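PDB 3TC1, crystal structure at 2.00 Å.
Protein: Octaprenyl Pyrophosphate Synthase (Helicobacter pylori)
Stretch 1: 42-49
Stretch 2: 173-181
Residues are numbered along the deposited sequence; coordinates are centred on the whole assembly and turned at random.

Stretch 1, residues 42-49: LMLALLNE
Stretch 2 (173-181) SMAILLNKD

Both stretches are segments where a helix runs out. L42, M43 and L44 carry helical phi/psi (near -65/-45, relaxing to -60/-25 at L44), and a type I turn spans L44 to L47, with A45 at -65/-14 and L46 at -87/-14; L47 (-65/147) and N48 (-99/161) then extend the chain. The bonds L46 N to M43 O and L47 N to L44 O, both 3.1 Å, hold this bend. In the second stretch, S173 to L177 are helical, L178 leaves at -90/12, N179 adopts a left-handed 54/44, and K180 extends at -107/173. L178 N to M174 O (2.8 Å) and K180 N to A175 O (2.7 Å) tie the exit back to the helix. The two chains run in the same general sense: M43 CA lies 6.1 Å from M174 CA, L46 CA 7.1 Å from A175 CA, and L47 CA 7.4 Å from L178 CA.

No hydrogen bond crosses between the stretches; the contact, 399 Å² summed over both sides, has five apolar side-chain pairings. At the closest register pair, M174 (t, p, p) points toward the first stretch; its CG sits 3.5 Å from M43 O and its CE 3.8 Å from M43 CB, while M43 itself is m, t, p. L46 (m, p) also points across, setting CD2 4.1 Å from both M174 CG and A175 CB; the small alanine still offers a methyl surface to the leucine. L178 (m, t) places CD1 3.9 Å from L46 CB and 3.8 Å from L47 CD2. L47 (m, t) starts away, but its end comes nearer.

Polarity enters at the exposed margin. K180 (m, t, p, then chi4 98°) lays its aliphatic chain beside L46, CD to CB 4.4 Å, and brings NZ within 3.5 Å of L46 O and 4.0 Å of N48 OD1, electrostatically favourable proximity without a hydrogen bond. N48 (m, chi2 -44°) starts sideways, but its end comes nearer. The rule: apolar side chains interlock between helix ends, while a lysine amine approaches oxygens beside them.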

# COMPACT_ATOMS: atom_id res chain seq x y z
N LEU B 42 -14.08 -15.08 12.68
CA LEU B 42 -15.19 -15.32 11.77
C LEU B 42 -14.85 -16.41 10.76
O LEU B 42 -15.66 -17.31 10.52
CB LEU B 42 -15.54 -14.03 11.03
CG LEU B 42 -16.25 -12.98 11.88
CD1 LEU B 42 -16.39 -11.68 11.10
CD2 LEU B 42 -17.61 -13.51 12.29
N MET B 43 -13.66 -16.32 10.18
CA MET B 43 -13.21 -17.29 9.19
C MET B 43 -12.93 -18.67 9.78
O MET B 43 -13.30 -19.68 9.19
CB MET B 43 -11.94 -16.77 8.50
CG MET B 43 -12.14 -15.47 7.72
SD MET B 43 -10.57 -14.68 7.33
CE MET B 43 -10.14 -15.57 5.85
N LEU B 44 -12.27 -18.70 10.94
CA LEU B 44 -11.95 -19.98 11.58
C LEU B 44 -13.21 -20.77 11.91
O LEU B 44 -13.17 -21.99 12.01
CB LEU B 44 -11.16 -19.74 12.87
CG LEU B 44 -9.72 -19.24 12.74
CD1 LEU B 44 -9.20 -18.83 14.10
CD2 LEU B 44 -8.85 -20.32 12.14
N ALA B 45 -14.33 -20.06 12.07
CA ALA B 45 -15.61 -20.69 12.41
C ALA B 45 -16.15 -21.61 11.32
O ALA B 45 -17.08 -22.38 11.57
CB ALA B 45 -16.64 -19.61 12.73
N LEU B 46 -15.58 -21.53 10.12
CA LEU B 46 -16.03 -22.37 9.02
C LEU B 46 -15.32 -23.72 9.00
O LEU B 46 -15.75 -24.64 8.30
CB LEU B 46 -15.82 -21.66 7.68
CG LEU B 46 -16.89 -20.62 7.31
CD1 LEU B 46 -16.89 -19.49 8.33
CD2 LEU B 46 -16.63 -20.09 5.91
N LEU B 47 -14.24 -23.84 9.76
CA LEU B 47 -13.48 -25.09 9.81
C LEU B 47 -14.30 -26.22 10.42
O LEU B 47 -15.14 -26.00 11.29
CB LEU B 47 -12.20 -24.89 10.63
CG LEU B 47 -11.10 -24.05 9.98
CD1 LEU B 47 -10.02 -23.73 11.01
CD2 LEU B 47 -10.52 -24.80 8.79
N ASN B 48 -14.06 -27.44 9.93
CA ASN B 48 -14.74 -28.64 10.43
C ASN B 48 -13.84 -29.34 11.42
O ASN B 48 -12.63 -29.14 11.44
CB ASN B 48 -15.03 -29.63 9.29
CG ASN B 48 -16.18 -29.19 8.41
OD1 ASN B 48 -17.21 -28.75 8.90
ND2 ASN B 48 -16.01 -29.35 7.10
N GLU B 49 -14.44 -30.20 12.25
CA GLU B 49 -13.69 -30.96 13.23
C GLU B 49 -12.62 -31.78 12.51
O GLU B 49 -11.47 -31.84 12.95
CB GLU B 49 -14.61 -31.92 13.99
CG GLU B 49 -13.88 -32.87 14.95
CD GLU B 49 -14.81 -33.83 15.67
OE1 GLU B 49 -15.04 -34.95 15.17
OE2 GLU B 49 -15.32 -33.45 16.75
N SER B 173 -13.83 -16.12 0.77
CA SER B 173 -12.57 -16.76 0.46
C SER B 173 -12.33 -18.02 1.29
O SER B 173 -11.81 -19.01 0.77
CB SER B 173 -11.41 -15.78 0.68
OG SER B 173 -11.48 -14.71 -0.24
N MET B 174 -12.72 -18.01 2.56
CA MET B 174 -12.53 -19.20 3.39
C MET B 174 -13.49 -20.30 2.94
O MET B 174 -13.13 -21.48 2.91
CB MET B 174 -12.77 -18.87 4.87
CG MET B 174 -12.50 -20.05 5.81
SD MET B 174 -10.80 -20.68 5.76
CE MET B 174 -10.03 -19.58 6.89
N ALA B 175 -14.70 -19.90 2.57
CA ALA B 175 -15.70 -20.85 2.10
C ALA B 175 -15.18 -21.54 0.84
O ALA B 175 -15.31 -22.76 0.68
CB ALA B 175 -17.02 -20.14 1.81
N ILE B 176 -14.58 -20.75 -0.06
CA ILE B 176 -14.02 -21.27 -1.30
C ILE B 176 -12.93 -22.28 -0.97
O ILE B 176 -12.93 -23.40 -1.49
CB ILE B 176 -13.40 -20.13 -2.16
CG1 ILE B 176 -14.51 -19.21 -2.68
CG2 ILE B 176 -12.60 -20.72 -3.31
CD1 ILE B 176 -14.00 -17.95 -3.39
N LEU B 177 -12.00 -21.88 -0.11
CA LEU B 177 -10.89 -22.73 0.31
C LEU B 177 -11.38 -24.05 0.91
O LEU B 177 -10.83 -25.11 0.63
CB LEU B 177 -10.02 -22.00 1.34
CG LEU B 177 -8.78 -22.76 1.84
CD1 LEU B 177 -7.78 -22.89 0.70
CD2 LEU B 177 -8.16 -22.02 3.02
N LEU B 178 -12.41 -23.97 1.75
CA LEU B 178 -12.96 -25.15 2.41
C LEU B 178 -14.07 -25.82 1.63
O LEU B 178 -14.78 -26.69 2.16
CB LEU B 178 -13.46 -24.76 3.80
CG LEU B 178 -12.40 -24.10 4.69
CD1 LEU B 178 -12.98 -23.82 6.05
CD2 LEU B 178 -11.17 -25.00 4.79
N ASN B 179 -14.23 -25.42 0.38
CA ASN B 179 -15.26 -25.98 -0.48
C ASN B 179 -16.68 -25.93 0.12
O ASN B 179 -17.40 -26.92 0.12
CB ASN B 179 -14.90 -27.42 -0.86
CG ASN B 179 -15.71 -27.95 -2.03
OD1 ASN B 179 -15.82 -27.29 -3.06
ND2 ASN B 179 -16.27 -29.14 -1.88
N LYS B 180 -17.05 -24.83 0.70
CA LYS B 180 -18.35 -24.54 1.21
C LYS B 180 -19.11 -23.55 0.36
O LYS B 180 -18.58 -23.02 -0.41
CB LYS B 180 -18.28 -24.10 2.66
CG LYS B 180 -17.79 -25.10 3.56
CD LYS B 180 -17.51 -24.58 4.81
CE LYS B 180 -18.59 -24.63 5.64
NZ LYS B 180 -18.54 -25.77 6.51
N ASP B 181 -20.35 -23.27 0.63
CA ASP B 181 -21.15 -22.44 -0.25
C ASP B 181 -20.80 -21.02 -0.02
O ASP B 181 -21.14 -20.48 0.89
CB ASP B 181 -22.56 -22.64 0.14
CG ASP B 181 -23.57 -21.88 -0.67
OD1 ASP B 181 -23.39 -20.81 -1.08
OD2 ASP B 181 -24.60 -22.39 -0.87